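Long-range contact in soluble lytic murein transglycosylase (Pseudomonas aeruginosa, PDB 5OHU), which probably cleaves the glycan strands of bacterial peptidoglycan as a lytic transglycosylase, acting both from chain ends and within chains: residues Arg344-Arg349 / Ala594-Ile599. Sequence-based numbering, arbitrary orientation.
Sequences RYWQAR and AFDVWI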
ATOM      1  N   ARG A 344       7.173 -21.882   3.942  1.00 15.82           N
ATOM      2  CA  ARG A 344       6.838 -23.281   4.201  1.00 15.66           C
ATOM      3  C   ARG A 344       6.622 -24.012   2.886  1.00 18.49           C
ATOM      4  O   ARG A 344       7.094 -25.144   2.703  1.00 14.65           O
ATOM      5  CB  ARG A 344       5.597 -23.390   5.094  1.00 13.90           C
ATOM      6  CG  ARG A 344       5.858 -23.065   6.568  1.00 18.94           C
ATOM      7  CD  ARG A 344       4.646 -23.350   7.440  1.00 21.01           C
ATOM      8  NE  ARG A 344       3.740 -22.207   7.391  1.00 40.30           N
ATOM      9  CZ  ARG A 344       2.412 -22.271   7.454  1.00 47.59           C
ATOM     10  NH1 ARG A 344       1.807 -23.445   7.583  1.00 44.63           N
ATOM     11  NH2 ARG A 344       1.703 -21.146   7.398  1.00 47.43           N
ATOM     12  N   TYR A 345       5.944 -23.365   1.936  1.00 13.07           N
ATOM     13  CA  TYR A 345       5.781 -24.000   0.637  1.00 12.86           C
ATOM     14  C   TYR A 345       7.128 -24.212  -0.037  1.00 13.26           C
ATOM     15  O   TYR A 345       7.412 -25.306  -0.533  1.00 17.15           O
ATOM     16  CB  TYR A 345       4.857 -23.190  -0.283  1.00 14.89           C
ATOM     17  CG  TYR A 345       4.849 -23.795  -1.671  1.00 16.44           C
ATOM     18  CD1 TYR A 345       4.125 -24.975  -1.928  1.00 16.59           C
ATOM     19  CD2 TYR A 345       5.597 -23.226  -2.708  1.00 12.12           C
ATOM     20  CE1 TYR A 345       4.135 -25.570  -3.176  1.00 12.47           C
ATOM     21  CE2 TYR A 345       5.610 -23.802  -3.969  1.00 11.94           C
ATOM     22  CZ  TYR A 345       4.874 -24.975  -4.195  1.00 21.43           C
ATOM     23  OH  TYR A 345       4.885 -25.553  -5.446  1.00 11.93           O
ATOM     24  N   TRP A 346       7.962 -23.169  -0.100  1.00 14.03           N
ATOM     25  CA  TRP A 346       9.189 -23.314  -0.875  1.00 12.09           C
ATOM     26  C   TRP A 346      10.198 -24.232  -0.192  1.00 17.00           C
ATOM     27  O   TRP A 346      10.983 -24.886  -0.885  1.00 16.33           O
ATOM     28  CB  TRP A 346       9.774 -21.941  -1.204  1.00 11.85           C
ATOM     29  CG  TRP A 346       9.021 -21.327  -2.378  1.00 11.64           C
ATOM     30  CD1 TRP A 346       8.194 -20.243  -2.351  1.00 14.60           C
ATOM     31  CD2 TRP A 346       8.979 -21.828  -3.728  1.00 11.43           C
ATOM     32  NE1 TRP A 346       7.663 -20.011  -3.605  1.00 11.47           N
ATOM     33  CE2 TRP A 346       8.120 -20.978  -4.465  1.00 16.82           C
ATOM     34  CE3 TRP A 346       9.579 -22.911  -4.381  1.00 11.35           C
ATOM     35  CZ2 TRP A 346       7.854 -21.178  -5.831  1.00 14.22           C
ATOM     36  CZ3 TRP A 346       9.321 -23.111  -5.747  1.00 11.15           C
ATOM     37  CH2 TRP A 346       8.473 -22.248  -6.452  1.00 15.91           C
ATOM     38  N   GLN A 347      10.147 -24.369   1.133  1.00 14.64           N
ATOM     39  CA  GLN A 347      10.989 -25.377   1.768  1.00 13.34           C
ATOM     40  C   GLN A 347      10.629 -26.781   1.282  1.00 15.84           C
ATOM     41  O   GLN A 347      11.506 -27.557   0.879  1.00 14.14           O
ATOM     42  CB  GLN A 347      10.884 -25.295   3.287  1.00 13.17           C
ATOM     43  CG  GLN A 347      11.622 -26.446   3.950  1.00 16.52           C
ATOM     44  CD  GLN A 347      11.780 -26.247   5.448  1.00 23.22           C
ATOM     45  OE1 GLN A 347      11.186 -26.963   6.235  1.00 31.14           O
ATOM     46  NE2 GLN A 347      12.572 -25.254   5.840  1.00 27.70           N
ATOM     47  N   ALA A 348       9.337 -27.122   1.319  1.00 14.22           N
ATOM     48  CA  ALA A 348       8.891 -28.416   0.811  1.00 18.43           C
ATOM     49  C   ALA A 348       9.211 -28.573  -0.674  1.00 22.86           C
ATOM     50  O   ALA A 348       9.707 -29.621  -1.101  1.00 17.12           O
ATOM     51  CB  ALA A 348       7.388 -28.580   1.050  1.00 13.32           C
ATOM     52  N   ARG A 349       8.969 -27.525  -1.472  1.00 12.42           N
ATOM     53  CA  ARG A 349       9.086 -27.657  -2.924  1.00 12.11           C
ATOM     54  C   ARG A 349      10.543 -27.696  -3.379  1.00 16.64           C
ATOM     55  O   ARG A 349      10.895 -28.473  -4.282  1.00 11.78           O
ATOM     56  CB  ARG A 349       8.319 -26.522  -3.630  1.00 11.92           C
ATOM     57  CG  ARG A 349       8.496 -26.486  -5.175  1.00 11.60           C
ATOM     58  CD  ARG A 349       7.719 -27.663  -5.788  1.00 11.68           C
ATOM     59  NE  ARG A 349       7.894 -27.761  -7.238  1.00 11.41           N
ATOM     60  CZ  ARG A 349       7.736 -28.869  -7.966  1.00 17.20           C
ATOM     61  NH1 ARG A 349       7.411 -30.015  -7.395  1.00 18.96           N
ATOM     62  NH2 ARG A 349       7.920 -28.829  -9.274  1.00 14.07           N
ATOM     63  N   ALA A 594       8.995 -23.538 -14.501  1.00 12.10           N
ATOM     64  CA  ALA A 594       7.764 -23.928 -13.834  1.00 15.96           C
ATOM     65  C   ALA A 594       6.974 -22.687 -13.430  1.00 14.22           C
ATOM     66  O   ALA A 594       7.542 -21.650 -13.091  1.00 10.37           O
ATOM     67  CB  ALA A 594       8.065 -24.796 -12.606  1.00 10.46           C
ATOM     68  N   PHE A 595       5.647 -22.812 -13.459  1.00 11.77           N
ATOM     69  CA  PHE A 595       4.775 -21.668 -13.190  1.00 12.12           C
ATOM     70  C   PHE A 595       4.958 -21.109 -11.771  1.00 11.92           C
ATOM     71  O   PHE A 595       4.861 -19.895 -11.566  1.00 13.50           O
ATOM     72  CB  PHE A 595       3.319 -22.075 -13.403  1.00 16.49           C
ATOM     73  CG  PHE A 595       2.754 -22.845 -12.252  1.00 11.24           C
ATOM     74  CD1 PHE A 595       3.024 -24.194 -12.109  1.00 11.25           C
ATOM     75  CD2 PHE A 595       1.990 -22.209 -11.287  1.00 14.47           C
ATOM     76  CE1 PHE A 595       2.518 -24.910 -11.037  1.00 15.15           C
ATOM     77  CE2 PHE A 595       1.481 -22.911 -10.197  1.00 16.89           C
ATOM     78  CZ  PHE A 595       1.741 -24.266 -10.071  1.00 15.15           C
ATOM     79  N   ASP A 596       5.190 -21.967 -10.773  1.00 10.93           N
ATOM     80  CA  ASP A 596       5.298 -21.436  -9.416  1.00 11.04           C
ATOM     81  C   ASP A 596       6.625 -20.699  -9.203  1.00 14.37           C
ATOM     82  O   ASP A 596       6.658 -19.684  -8.493  1.00 12.67           O
ATOM     83  CB  ASP A 596       5.086 -22.551  -8.378  1.00 11.25           C
ATOM     84  CG  ASP A 596       6.040 -23.719  -8.553  1.00 17.58           C
ATOM     85  OD1 ASP A 596       6.802 -23.742  -9.539  1.00 13.79           O
ATOM     86  OD2 ASP A 596       6.025 -24.632  -7.697  1.00 18.85           O
ATOM     87  N   VAL A 597       7.710 -21.158  -9.836  1.00 10.66           N
ATOM     88  CA  VAL A 597       8.956 -20.400  -9.810  1.00 14.37           C
ATOM     89  C   VAL A 597       8.775 -19.046 -10.498  1.00 12.09           C
ATOM     90  O   VAL A 597       9.223 -18.006  -9.997  1.00 14.39           O
ATOM     91  CB  VAL A 597      10.100 -21.208 -10.456  1.00 18.13           C
ATOM     92  CG1 VAL A 597      11.367 -20.318 -10.602  1.00 12.25           C
ATOM     93  CG2 VAL A 597      10.425 -22.451  -9.647  1.00 10.47           C
ATOM     94  N   TRP A 598       8.140 -19.042 -11.671  1.00 12.06           N
ATOM     95  CA  TRP A 598       7.964 -17.784 -12.397  1.00 14.16           C
ATOM     96  C   TRP A 598       7.189 -16.775 -11.567  1.00 11.98           C
ATOM     97  O   TRP A 598       7.582 -15.608 -11.472  1.00 16.53           O
ATOM     98  CB  TRP A 598       7.254 -18.007 -13.732  1.00 10.33           C
ATOM     99  CG  TRP A 598       7.244 -16.726 -14.546  1.00 14.20           C
ATOM    100  CD1 TRP A 598       8.263 -16.246 -15.331  1.00 16.99           C
ATOM    101  CD2 TRP A 598       6.187 -15.750 -14.626  1.00 11.73           C
ATOM    102  NE1 TRP A 598       7.898 -15.042 -15.900  1.00 16.62           N
ATOM    103  CE2 TRP A 598       6.626 -14.726 -15.492  1.00 12.84           C
ATOM    104  CE3 TRP A 598       4.905 -15.663 -14.077  1.00 10.68           C
ATOM    105  CZ2 TRP A 598       5.836 -13.626 -15.804  1.00 16.54           C
ATOM    106  CZ3 TRP A 598       4.119 -14.563 -14.389  1.00 10.82           C
ATOM    107  CH2 TRP A 598       4.593 -13.558 -15.239  1.00 15.55           C
ATOM    108  N   ILE A 599       6.089 -17.211 -10.944  1.00 11.12           N
ATOM    109  CA  ILE A 599       5.298 -16.304 -10.118  1.00 11.27           C
ATOM    110  C   ILE A 599       6.129 -15.795  -8.958  1.00 11.85           C
ATOM    111  O   ILE A 599       6.142 -14.595  -8.657  1.00 13.04           O
ATOM    112  CB  ILE A 599       4.017 -16.995  -9.613  1.00 11.16           C
ATOM    113  CG1 ILE A 599       2.998 -17.127 -10.745  1.00 11.20           C
ATOM    114  CG2 ILE A 599       3.381 -16.146  -8.525  1.00 11.31           C
ATOM    115  CD1 ILE A 599       2.096 -18.340 -10.577  1.00 11.41           C
TER
HETATM  116  O   HOH W   1       8.569 -25.967  -9.281  1.00 15.07           O
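Trp346 and Val597 mark the nearest backbone approach, CA to CA 9.4 Å, between two helical segments whose axes come within 12.6 Å at their closest, with their N-to-C directions 137° apart. Long side chains bridge this gap. The contact joins helix 341-354 to the short helix 595-600 in the lysozyme-like SLT domain.

Asp596 is the main partner from the SLT side. Its CG sits between the backbone N and the carbonyl carbon (chi1 56°), and OD1 takes a weak hydrogen bond from Val597 N. The carboxylate meets Tyr345, Trp346 and Arg349. Tyr345 OH donates to the anti lone pair of Asp596 OD2 at 2.7 Å, with ring and carboxylate planes 65° apart. Arg382, on helix 374-383, also grips this pair: it forms a salt bridge with OD2 and a hydrogen bond with the tyrosine hydroxyl. The buried carboxylate therefore probably stays ionised.

The Trp346 ring comes in by its edge. Its CZ2 lies 3.3 Å from the Asp596 carbonyl O, and its CH2 touches Val597 CG2 at 3.7 Å. Tyr345 CE2 lies over the centre of one indole face, and Trp346 NE1 hydrogen-bonds to Glu600 OE1.

Arg349 NE makes a long salt bridge to Asp596 OD2. A water also bridges the two side chains: it accepts from Arg349 NE at 2.8 Å and donates to Asp596 OD1 at 2.9 Å.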